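Transcriptional regulator Tm0710 (Thermotoga maritima, PDB 2A61) probably binds DNA as a dimeric MarR-family transcriptional regulator through a winged helix-turn-helix domain. Local coordinates at residues 78-83 and 90-95. Residues are numbered along the deposited sequence; the frame is centred on the assembly and turned at random.
Sequences TRTPDP and FLVITR
T78 and T80 pair with V92 and F90 in the antiparallel beta hairpin that forms the wing of the winged helix-turn-helix fold. Four backbone hydrogen bonds close the ladder. T78 N to V92 O is 2.8 Å and nearly straight, and V92 N returns to T78 O from above the carbonyl plane. T80 and F90 form the second hydrogen-bonded pair, with F90 N to T80 O at 2.8 Å. R79 and L91 lie between them as a non-hydrogen-bonded pair, where R79 CA approaches F90 O at 3.3 Å in a CA-H...O contact.

Methyl groups pack on the T78, T80, F90 and V92 face. T78 CG2 meets V92 CG2 at 3.5 Å, and T80 CG2 lies 3.8 Å from V92 CG1. On the other face, L91 packs on I42 of helix 33-45, V68 of helix 61-73 and L53 of helix 50-57. R79 forms a salt bridge with E72 and a cation-pi contact with Y89.

T94 CG2 touches T78, while its OG1 bonds to G75 O and caps helix 95-119 at G97 N. D82 is salt-bridged to R49. With CG anti to the backbone N (chi1 -178°), it sets CG, like CB, 3.8 Å from F90 CE2, the carboxylate plane turned 66° from the ring.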
ATOM      1  N   THR A  78     -15.193  -8.375 -15.043  1.00 18.64           N
ATOM      2  CA  THR A  78     -16.187  -9.346 -15.504  1.00 19.30           C
ATOM      3  C   THR A  78     -15.926 -10.638 -14.749  1.00 20.18           C
ATOM      4  O   THR A  78     -15.190 -10.628 -13.732  1.00 20.64           O
ATOM      5  CB  THR A  78     -16.255  -9.440 -17.066  1.00 18.41           C
ATOM      6  OG1 THR A  78     -17.381 -10.226 -17.448  1.00 22.09           O
ATOM      7  CG2 THR A  78     -14.972 -10.011 -17.706  1.00 19.53           C
ATOM      8  N   ARG A  79     -16.496 -11.738 -15.234  1.00 20.22           N
ATOM      9  CA  ARG A  79     -16.592 -12.986 -14.509  1.00 20.99           C
ATOM     10  C   ARG A  79     -16.330 -14.125 -15.520  1.00 21.46           C
ATOM     11  O   ARG A  79     -16.663 -14.001 -16.693  1.00 20.21           O
ATOM     12  CB  ARG A  79     -18.049 -13.075 -14.095  1.00 22.85           C
ATOM     13  CG  ARG A  79     -18.386 -13.970 -12.996  1.00 26.04           C
ATOM     14  CD  ARG A  79     -19.830 -13.656 -12.687  1.00 25.98           C
ATOM     15  NE  ARG A  79     -19.933 -12.639 -11.651  1.00 23.44           N
ATOM     16  CZ  ARG A  79     -20.577 -12.822 -10.506  1.00 23.30           C
ATOM     17  NH1 ARG A  79     -21.201 -13.963 -10.267  1.00 25.34           N
ATOM     18  NH2 ARG A  79     -20.578 -11.872  -9.592  1.00 26.57           N
ATOM     19  N   THR A  80     -15.750 -15.225 -15.043  1.00 21.40           N
ATOM     20  CA  THR A  80     -15.609 -16.454 -15.811  1.00 21.88           C
ATOM     21  C   THR A  80     -15.736 -17.691 -14.877  1.00 21.15           C
ATOM     22  O   THR A  80     -15.328 -17.653 -13.709  1.00 20.13           O
ATOM     23  CB  THR A  80     -14.298 -16.431 -16.668  1.00 23.31           C
ATOM     24  OG1 THR A  80     -14.275 -17.557 -17.557  1.00 25.57           O
ATOM     25  CG2 THR A  80     -13.041 -16.408 -15.766  1.00 23.43           C
ATOM     26  N   PRO A  81     -16.385 -18.775 -15.361  1.00 21.09           N
ATOM     27  CA  PRO A  81     -16.547 -19.925 -14.474  1.00 20.89           C
ATOM     28  C   PRO A  81     -15.234 -20.628 -14.151  1.00 20.84           C
ATOM     29  O   PRO A  81     -14.234 -20.527 -14.890  1.00 19.73           O
ATOM     30  CB  PRO A  81     -17.479 -20.876 -15.248  1.00 21.64           C
ATOM     31  CG  PRO A  81     -17.377 -20.458 -16.682  1.00 23.46           C
ATOM     32  CD  PRO A  81     -17.034 -18.973 -16.669  1.00 21.25           C
ATOM     33  N   ASP A  82     -15.268 -21.321 -13.024  1.00 21.00           N
ATOM     34  CA  ASP A  82     -14.221 -22.255 -12.678  1.00 22.27           C
ATOM     35  C   ASP A  82     -14.504 -23.532 -13.478  1.00 22.80           C
ATOM     36  O   ASP A  82     -15.459 -24.230 -13.180  1.00 22.94           O
ATOM     37  CB  ASP A  82     -14.212 -22.497 -11.164  1.00 21.56           C
ATOM     38  CG  ASP A  82     -13.103 -23.444 -10.714  1.00 22.73           C
ATOM     39  OD1 ASP A  82     -12.372 -23.978 -11.572  1.00 21.86           O
ATOM     40  OD2 ASP A  82     -12.995 -23.665  -9.499  1.00 18.41           O
ATOM     41  N   PRO A  83     -13.648 -23.845 -14.463  1.00 24.05           N
ATOM     42  CA  PRO A  83     -13.858 -25.017 -15.318  1.00 25.16           C
ATOM     43  C   PRO A  83     -13.791 -26.368 -14.567  1.00 25.77           C
ATOM     44  O   PRO A  83     -14.265 -27.383 -15.082  1.00 26.14           O
ATOM     45  CB  PRO A  83     -12.757 -24.903 -16.367  1.00 25.16           C
ATOM     46  CG  PRO A  83     -11.711 -24.084 -15.734  1.00 25.99           C
ATOM     47  CD  PRO A  83     -12.382 -23.151 -14.767  1.00 23.80           C
ATOM     48  N   PHE A  90     -14.496 -16.925 -11.182  1.00 18.47           N
ATOM     49  CA  PHE A  90     -13.358 -16.029 -10.982  1.00 18.41           C
ATOM     50  C   PHE A  90     -13.766 -14.661 -11.471  1.00 18.32           C
ATOM     51  O   PHE A  90     -14.553 -14.547 -12.422  1.00 18.24           O
ATOM     52  CB  PHE A  90     -12.106 -16.454 -11.785  1.00 17.69           C
ATOM     53  CG  PHE A  90     -11.446 -17.744 -11.294  1.00 18.47           C
ATOM     54  CD1 PHE A  90     -10.381 -17.708 -10.393  1.00 18.20           C
ATOM     55  CD2 PHE A  90     -11.883 -18.980 -11.772  1.00 18.96           C
ATOM     56  CE1 PHE A  90      -9.756 -18.915  -9.965  1.00 16.44           C
ATOM     57  CE2 PHE A  90     -11.266 -20.170 -11.348  1.00 17.22           C
ATOM     58  CZ  PHE A  90     -10.210 -20.116 -10.453  1.00 17.35           C
ATOM     59  N   LEU A  91     -13.242 -13.626 -10.809  1.00 17.92           N
ATOM     60  CA  LEU A  91     -13.330 -12.261 -11.327  1.00 18.79           C
ATOM     61  C   LEU A  91     -12.116 -11.947 -12.165  1.00 17.58           C
ATOM     62  O   LEU A  91     -10.973 -12.216 -11.748  1.00 17.69           O
ATOM     63  CB  LEU A  91     -13.511 -11.241 -10.173  1.00 18.51           C
ATOM     64  CG  LEU A  91     -14.858 -11.680  -9.535  1.00 21.56           C
ATOM     65  CD1 LEU A  91     -14.887 -11.728  -8.025  1.00 24.17           C
ATOM     66  CD2 LEU A  91     -16.057 -11.008 -10.189  1.00 19.49           C
ATOM     67  N   VAL A  92     -12.358 -11.408 -13.349  1.00 17.03           N
ATOM     68  CA  VAL A  92     -11.282 -11.057 -14.272  1.00 17.73           C
ATOM     69  C   VAL A  92     -11.416  -9.590 -14.686  1.00 17.82           C
ATOM     70  O   VAL A  92     -12.483  -9.030 -14.639  1.00 16.28           O
ATOM     71  CB  VAL A  92     -11.221 -11.974 -15.520  1.00 18.19           C
ATOM     72  CG1 VAL A  92     -10.815 -13.436 -15.118  1.00 17.66           C
ATOM     73  CG2 VAL A  92     -12.533 -12.065 -16.206  1.00 18.57           C
ATOM     74  N   ILE A  93     -10.317  -8.985 -15.120  1.00 17.73           N
ATOM     75  CA  ILE A  93     -10.326  -7.557 -15.429  1.00 18.61           C
ATOM     76  C   ILE A  93     -10.685  -7.369 -16.902  1.00 19.50           C
ATOM     77  O   ILE A  93     -10.392  -8.228 -17.743  1.00 20.44           O
ATOM     78  CB  ILE A  93      -8.942  -6.917 -15.081  1.00 18.32           C
ATOM     79  CG1 ILE A  93      -8.993  -5.384 -14.986  1.00 17.42           C
ATOM     80  CG2 ILE A  93      -7.831  -7.410 -16.052  1.00 20.89           C
ATOM     81  CD1 ILE A  93      -7.797  -4.734 -14.216  1.00 15.29           C
ATOM     82  N   THR A  94     -11.306  -6.245 -17.212  1.00 18.95           N
ATOM     83  CA  THR A  94     -11.615  -5.874 -18.588  1.00 19.26           C
ATOM     84  C   THR A  94     -10.568  -4.872 -19.096  1.00 20.34           C
ATOM     85  O   THR A  94      -9.741  -4.399 -18.328  1.00 18.99           O
ATOM     86  CB  THR A  94     -13.008  -5.181 -18.689  1.00 19.34           C
ATOM     87  OG1 THR A  94     -13.011  -4.014 -17.881  1.00 17.81           O
ATOM     88  CG2 THR A  94     -14.130  -6.081 -18.199  1.00 15.71           C
ATOM     89  N   ARG A  95     -10.642  -4.531 -20.386  1.00 20.82           N
ATOM     90  CA  ARG A  95      -9.824  -3.488 -20.948  1.00 22.67           C
ATOM     91  C   ARG A  95      -9.989  -2.178 -20.215  1.00 22.05           C
ATOM     92  O   ARG A  95      -9.006  -1.460 -19.954  1.00 21.22           O
ATOM     93  CB  ARG A  95     -10.250  -3.219 -22.384  1.00 24.83           C
ATOM     94  CG  ARG A  95      -9.133  -3.125 -23.382  1.00 29.68           C
ATOM     95  CD  ARG A  95      -8.136  -1.991 -23.186  1.00 34.47           C
ATOM     96  NE  ARG A  95      -6.898  -2.513 -22.602  1.00 37.71           N
ATOM     97  CZ  ARG A  95      -5.770  -1.823 -22.405  1.00 39.30           C
ATOM     98  NH1 ARG A  95      -5.653  -0.525 -22.766  1.00 36.39           N
ATOM     99  NH2 ARG A  95      -4.747  -2.451 -21.827  1.00 37.62           N
TER